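PDB 2F06: acetohydroxyacid synthase small subunit Related from Bacteroides thetaiotaomicron, which is of unknown function but, as a paired ACT-domain protein, probably binds amino acids such as histidine as a small-molecule sensor. Local coordinates for the interface of chains A and B and the interface of chains A and C. Coordinates in Å, arbitrary orientation; residue numbers count along the deposited sequence, not the author numbering. Chains: chain A/B/C, conserved hypothetical protein.

Contact 1: the interface of chains A and B. Residues chain A 35-36, 104-105, 113, 115, 144; chain B 105-106.
Strand 34-41 of chain A lies antiparallel beside strand 102-108 of chain B, with A:Ala36 facing B:Phe106 in the bridge. From there the phenyl ring of B:Phe106 reaches into chain A, where strands 102-108 and 111-118 and the C-terminal residue A:Leu144 wrap it.

The methyl CB of A:Ala36 sits over the middle of one face of the B:Phe106 ring, 3.6 Å from its centroid, a CH-pi contact. The same methyl also meets the A:Tyr104 ring at its edge, in plane. From the other side of the B:Phe106 ring, A:Ser105 CA meets the rim 3.4 Å from CE1, and A:Asn113 brings its CB to 3.5 Å from CE2 of B:Phe106. The carbonyl O of A:Asn113 sits over that face, off-centre, 3.6 Å from CZ of B:Phe106. With its CG anti to the carbonyl carbon (chi1 -70°), the carboxamide of A:Asn113 is directed away from the ring, leaving the methylene to touch it.

Branched side chains close on the edge of the ring. The CG2 branch of A:Val115 comes to 3.8 Å from CZ of B:Phe106, and CD1 of A:Leu144 stands 3.8 Å from CE2 of the same ring. The A:Tyr104 side chain crosses that of B:Phe106 at about a right angle, touching CE1 through CD2 at 3.9 Å. Behind it, CB of A:Val115 covers a face of the tyrosine ring, over its centre, and probably steadies it. In B:Phe106 itself chi1 is -101°, some 40° from a staggered value, perhaps a consequence of the tight fit.

Because the interface is two-fold symmetric, A:Phe106 enters chain B in the same way. Each pocket lies where strand 34-41 from the first half of the ACT pair approaches the hairpin of strands 102-108 and 111-118 from the second half.

Contact 2: the interface of chains A and C. Residues chain A 8, 10, 49, 72, 102, 117; chain C 43-44.
The turn joining strands 34-41 and 46-52 of chain C pushes C:Asp44 into a polar pocket formed by strands from both halves of the ACT pair in chain A. Tyrosine A:Tyr102 meets the carboxylate directly: its phenol OH donates at 2.8 Å to OD2 of C:Asp44, whose syn lone pair, on the side of OD1, accepts the bond. The ring and carboxylate planes are turned 73° apart, with OD1 in the ring plane at its edge.

The phenol OH also makes a 2.8 Å hydrogen bond with OE1 of A:Gln8, tilted 21° from the amide's carbonyl plane. The two acceptors may share the hydroxyl hydrogen, or the amide may be flipped, its NH2 donating to the phenol. CB of A:Arg117 covers one face of the A:Tyr102 ring, while NH1 of A:Arg49 lies over the other, toward the rim.

A:Arg49 runs extended from CG to NE toward the carboxylate, making a long salt bridge of 3.9 Å from NH2 to C:Asp44 OD2. A water held by A:Arg49 NE at 2.9 Å (168° at the hydrogen) and by A:Ser10 OG also approaches OD2, though that last contact is doubtful. A:Thr72 points toward C:Asp44 head-on and sets its methyl CG2 3.7 Å from OD1 of C:Asp44.

Nearby A:Arg117 would add to the positive surroundings of the acid. The pocket receives the chain C turn and may help hold this pair of copies together, if the pairing persists outside the crystal.

Contact 1: the interface of chains A and B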
ATOM      1  N   SER A  35       7.127   3.431 -20.958  1.00 23.13           N
ATOM      2  CA  SER A  35       8.572   3.562 -20.674  1.00 23.19           C
ATOM      3  C   SER A  35       9.002   2.886 -19.405  1.00 21.50           C
ATOM      4  O   SER A  35      10.102   2.371 -19.299  1.00 19.24           O
ATOM      5  CB  SER A  35       8.907   5.034 -20.506  1.00 22.50           C
ATOM      6  OG  SER A  35       9.057   5.544 -21.783  1.00 26.98           O
ATOM      7  N   ALA A  36       8.120   2.972 -18.433  1.00 23.12           N
ATOM      8  CA  ALA A  36       8.398   2.590 -17.047  1.00 25.33           C
ATOM      9  C   ALA A  36       7.064   2.457 -16.355  1.00 26.57           C
ATOM     10  O   ALA A  36       6.176   3.334 -16.475  1.00 27.28           O
ATOM     11  CB  ALA A  36       9.230   3.639 -16.320  1.00 23.51           C
ATOM     12  N   TYR A 104      11.118   4.155  -8.583  1.00 25.10           N
ATOM     13  CA  TYR A 104      11.254   2.884  -9.225  1.00 25.06           C
ATOM     14  C   TYR A 104      12.346   3.051 -10.257  1.00 26.41           C
ATOM     15  O   TYR A 104      12.568   4.186 -10.775  1.00 26.62           O
ATOM     16  CB  TYR A 104       9.894   2.376  -9.845  1.00 25.16           C
ATOM     17  CG  TYR A 104       9.018   3.386 -10.581  1.00 25.62           C
ATOM     18  CD1 TYR A 104       8.221   4.313  -9.863  1.00 28.48           C
ATOM     19  CD2 TYR A 104       8.907   3.381 -11.981  1.00 26.71           C
ATOM     20  CE1 TYR A 104       7.360   5.208 -10.549  1.00 26.83           C
ATOM     21  CE2 TYR A 104       8.082   4.334 -12.677  1.00 24.72           C
ATOM     22  CZ  TYR A 104       7.298   5.215 -11.944  1.00 26.18           C
ATOM     23  OH  TYR A 104       6.456   6.114 -12.565  1.00 26.68           O
ATOM     24  N   SER A 105      13.065   1.959 -10.562  1.00 26.22           N
ATOM     25  CA  SER A 105      14.194   2.055 -11.435  1.00 27.72           C
ATOM     26  C   SER A 105      14.744   0.734 -11.918  1.00 27.51           C
ATOM     27  O   SER A 105      14.521  -0.292 -11.275  1.00 28.09           O
ATOM     28  CB  SER A 105      15.307   2.801 -10.708  1.00 28.88           C
ATOM     29  OG  SER A 105      15.552   2.175  -9.476  1.00 36.42           O
ATOM     30  N   ASN A 113      18.118   4.154 -14.958  1.00 27.05           N
ATOM     31  CA  ASN A 113      17.110   5.195 -15.036  1.00 27.78           C
ATOM     32  C   ASN A 113      16.281   5.132 -13.769  1.00 27.48           C
ATOM     33  O   ASN A 113      15.878   4.058 -13.351  1.00 27.97           O
ATOM     34  CB  ASN A 113      16.240   4.939 -16.289  1.00 27.32           C
ATOM     35  CG  ASN A 113      17.015   5.201 -17.567  1.00 30.23           C
ATOM     36  OD1 ASN A 113      17.198   4.305 -18.412  1.00 35.43           O
ATOM     37  ND2 ASN A 113      17.540   6.393 -17.690  1.00 26.83           N
ATOM     38  N   VAL A 115      13.021   6.906 -11.653  1.00 25.80           N
ATOM     39  CA  VAL A 115      11.897   7.812 -11.444  1.00 26.07           C
ATOM     40  C   VAL A 115      11.653   8.054  -9.964  1.00 24.77           C
ATOM     41  O   VAL A 115      11.463   7.115  -9.164  1.00 23.32           O
ATOM     42  CB  VAL A 115      10.627   7.231 -12.078  1.00 27.29           C
ATOM     43  CG1 VAL A 115       9.362   8.026 -11.644  1.00 29.71           C
ATOM     44  CG2 VAL A 115      10.780   7.169 -13.591  1.00 26.19           C
ATOM     45  N   LEU A 144      11.869   6.514 -23.527  1.00 25.96           N
ATOM     46  CA  LEU A 144      12.871   5.500 -23.206  1.00 26.04           C
ATOM     47  C   LEU A 144      12.662   4.210 -24.057  1.00 26.13           C
ATOM     48  O   LEU A 144      13.596   3.439 -24.391  1.00 25.30           O
ATOM     49  CB  LEU A 144      12.870   5.189 -21.714  1.00 26.56           C
ATOM     50  CG  LEU A 144      13.450   6.196 -20.721  1.00 27.14           C
ATOM     51  CD1 LEU A 144      13.191   5.700 -19.334  1.00 28.66           C
ATOM     52  CD2 LEU A 144      14.953   6.245 -20.927  1.00 29.80           C
ATOM     53  OXT LEU A 144      11.506   3.925 -24.437  1.00 25.27           O
TER
ATOM     54  N   SER B 105       8.735  -2.431 -14.279  1.00 26.22           N
ATOM     55  CA  SER B 105       9.451  -2.566 -15.510  1.00 27.72           C
ATOM     56  C   SER B 105       9.884  -1.266 -16.145  1.00 27.51           C
ATOM     57  O   SER B 105       9.294  -0.223 -15.863  1.00 28.09           O
ATOM     58  CB  SER B 105       8.571  -3.317 -16.502  1.00 28.88           C
ATOM     59  OG  SER B 105       7.330  -2.670 -16.599  1.00 36.42           O
ATOM     60  N   PHE B 106      10.986  -1.321 -16.907  1.00 26.41           N
ATOM     61  CA  PHE B 106      11.526  -0.146 -17.622  1.00 25.17           C
ATOM     62  C   PHE B 106      11.821  -0.624 -19.041  1.00 24.47           C
ATOM     63  O   PHE B 106      12.213  -1.783 -19.242  1.00 23.63           O
ATOM     64  CB  PHE B 106      12.847   0.407 -17.033  1.00 25.77           C
ATOM     65  CG  PHE B 106      12.703   1.643 -16.155  1.00 27.97           C
ATOM     66  CD1 PHE B 106      12.244   1.542 -14.826  1.00 28.68           C
ATOM     67  CD2 PHE B 106      13.052   2.903 -16.647  1.00 29.72           C
ATOM     68  CE1 PHE B 106      12.115   2.692 -14.006  1.00 29.79           C
ATOM     69  CE2 PHE B 106      12.921   4.047 -15.877  1.00 25.92           C
ATOM     70  CZ  PHE B 106      12.461   3.946 -14.523  1.00 29.98           C
TER

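Contact 2: the interface of chains A and C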
ATOM      1  N   GLN A   8       3.457  11.497 -14.427  1.00 21.27           N
ATOM      2  CA  GLN A   8       3.235  10.097 -14.226  1.00 20.91           C
ATOM      3  C   GLN A   8       1.738   9.811 -14.159  1.00 20.55           C
ATOM      4  O   GLN A   8       0.985  10.497 -13.472  1.00 21.83           O
ATOM      5  CB  GLN A   8       3.901   9.672 -12.945  1.00 18.17           C
ATOM      6  CG  GLN A   8       3.650   8.237 -12.560  1.00 21.14           C
ATOM      7  CD  GLN A   8       4.034   8.002 -11.108  1.00 22.27           C
ATOM      8  OE1 GLN A   8       3.248   8.269 -10.190  1.00 24.39           O
ATOM      9  NE2 GLN A   8       5.236   7.524 -10.896  1.00 14.90           N
ATOM     10  N   SER A  10      -1.228   7.678 -12.678  1.00 19.80           N
ATOM     11  CA  SER A  10      -1.658   6.731 -11.681  1.00 20.62           C
ATOM     12  C   SER A  10      -3.037   6.244 -12.027  1.00 21.57           C
ATOM     13  O   SER A  10      -3.978   7.028 -11.980  1.00 21.96           O
ATOM     14  CB  SER A  10      -1.665   7.383 -10.292  1.00 19.75           C
ATOM     15  OG  SER A  10      -0.304   7.479  -9.884  1.00 22.44           O
ATOM     16  N   ARG A  49       1.244   2.773 -11.621  1.00 22.50           N
ATOM     17  CA  ARG A  49       2.020   3.966 -11.847  1.00 22.38           C
ATOM     18  C   ARG A  49       2.815   3.813 -13.131  1.00 23.32           C
ATOM     19  O   ARG A  49       3.472   2.788 -13.339  1.00 23.54           O
ATOM     20  CB  ARG A  49       2.967   4.104 -10.709  1.00 22.00           C
ATOM     21  CG  ARG A  49       2.319   4.613  -9.533  1.00 20.10           C
ATOM     22  CD  ARG A  49       3.386   4.676  -8.342  1.00 24.48           C
ATOM     23  NE  ARG A  49       2.643   5.201  -7.188  1.00 22.09           N
ATOM     24  CZ  ARG A  49       2.943   4.934  -5.932  1.00 22.13           C
ATOM     25  NH1 ARG A  49       4.035   4.173  -5.616  1.00 22.55           N
ATOM     26  NH2 ARG A  49       2.159   5.467  -5.016  1.00 17.97           N
ATOM     27  N   THR A  72       0.619  12.687 -11.596  1.00 24.34           N
ATOM     28  CA  THR A  72       1.522  13.115 -10.503  1.00 25.33           C
ATOM     29  C   THR A  72       2.808  13.606 -11.142  1.00 23.06           C
ATOM     30  O   THR A  72       3.198  13.072 -12.174  1.00 21.29           O
ATOM     31  CB  THR A  72       1.857  11.898  -9.585  1.00 25.58           C
ATOM     32  OG1 THR A  72       0.640  11.345  -9.119  1.00 30.24           O
ATOM     33  CG2 THR A  72       2.781  12.268  -8.328  1.00 25.58           C
ATOM     34  N   TYR A 102       8.415   7.778  -3.041  1.00 23.21           N
ATOM     35  CA  TYR A 102       8.702   6.500  -3.734  1.00 24.05           C
ATOM     36  C   TYR A 102       9.585   6.757  -4.944  1.00 23.77           C
ATOM     37  O   TYR A 102       9.800   7.924  -5.388  1.00 21.88           O
ATOM     38  CB  TYR A 102       7.430   5.739  -4.187  1.00 23.46           C
ATOM     39  CG  TYR A 102       6.496   6.592  -5.031  1.00 22.24           C
ATOM     40  CD1 TYR A 102       5.488   7.405  -4.430  1.00 23.62           C
ATOM     41  CD2 TYR A 102       6.619   6.607  -6.429  1.00 23.92           C
ATOM     42  CE1 TYR A 102       4.590   8.199  -5.263  1.00 23.08           C
ATOM     43  CE2 TYR A 102       5.785   7.340  -7.205  1.00 22.99           C
ATOM     44  CZ  TYR A 102       4.784   8.149  -6.639  1.00 24.55           C
ATOM     45  OH  TYR A 102       4.030   8.887  -7.538  1.00 27.00           O
ATOM     46  N   ARG A 117       9.585  10.309  -6.930  1.00 23.43           N
ATOM     47  CA  ARG A 117       8.576  11.247  -6.351  1.00 22.88           C
ATOM     48  C   ARG A 117       9.149  11.734  -4.999  1.00 24.40           C
ATOM     49  O   ARG A 117       9.058  10.995  -4.009  1.00 22.02           O
ATOM     50  CB  ARG A 117       7.275  10.535  -6.103  1.00 23.69           C
ATOM     51  CG  ARG A 117       6.219  11.330  -5.383  1.00 30.49           C
ATOM     52  CD  ARG A 117       6.006  12.668  -6.063  1.00 42.03           C
ATOM     53  NE  ARG A 117       5.023  13.515  -5.351  1.00 50.92           N
ATOM     54  CZ  ARG A 117       4.523  14.672  -5.816  1.00 50.60           C
ATOM     55  NH1 ARG A 117       4.915  15.174  -6.988  1.00 49.22           N
ATOM     56  NH2 ARG A 117       3.634  15.343  -5.089  1.00 49.89           N
TER
ATOM     57  N   ALA C  43       1.704   7.166  -0.902  1.00 16.80           N
ATOM     58  CA  ALA C  43       2.114   8.582  -0.789  1.00 18.41           C
ATOM     59  C   ALA C  43       1.196   9.618  -1.540  1.00 18.81           C
ATOM     60  O   ALA C  43       1.223  10.829  -1.210  1.00 19.76           O
ATOM     61  CB  ALA C  43       3.563   8.780  -1.235  1.00 15.84           C
ATOM     62  N   ASP C  44       0.491   9.179  -2.562  1.00 16.92           N
ATOM     63  CA  ASP C  44      -0.241  10.112  -3.402  1.00 19.33           C
ATOM     64  C   ASP C  44      -1.717  10.128  -3.038  1.00 19.76           C
ATOM     65  O   ASP C  44      -2.337  11.190  -3.035  1.00 21.68           O
ATOM     66  CB  ASP C  44      -0.140   9.782  -4.910  1.00 17.33           C
ATOM     67  CG  ASP C  44       1.264   9.819  -5.456  1.00 19.41           C
ATOM     68  OD1 ASP C  44       2.117  10.643  -5.038  1.00 17.89           O
ATOM     69  OD2 ASP C  44       1.524   9.025  -6.398  1.00 22.13           O
TER
HETATM   70  O   HOH W   1       0.482   7.098  -7.384  1.00 10.72           O

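The C-alpha centres of contact 1 and contact 2 are about 13 Å apart, and in chain A both draw on strands 102-108 and 111-118. The hairpin of strands 34-41 and 46-52 also recurs: its first strand serves contact 1 in chain A, while the turn between its strands serves contact 2 from chain C. One chain therefore holds an apolar insertion from one neighbour and an acidic one from another, consistent with the four-copy deposited assembly, although the structure alone does not establish the state in solution. A:Ser105 in contact 1 also lines the histidine pocket, so ligand binding and assembly might be coupled.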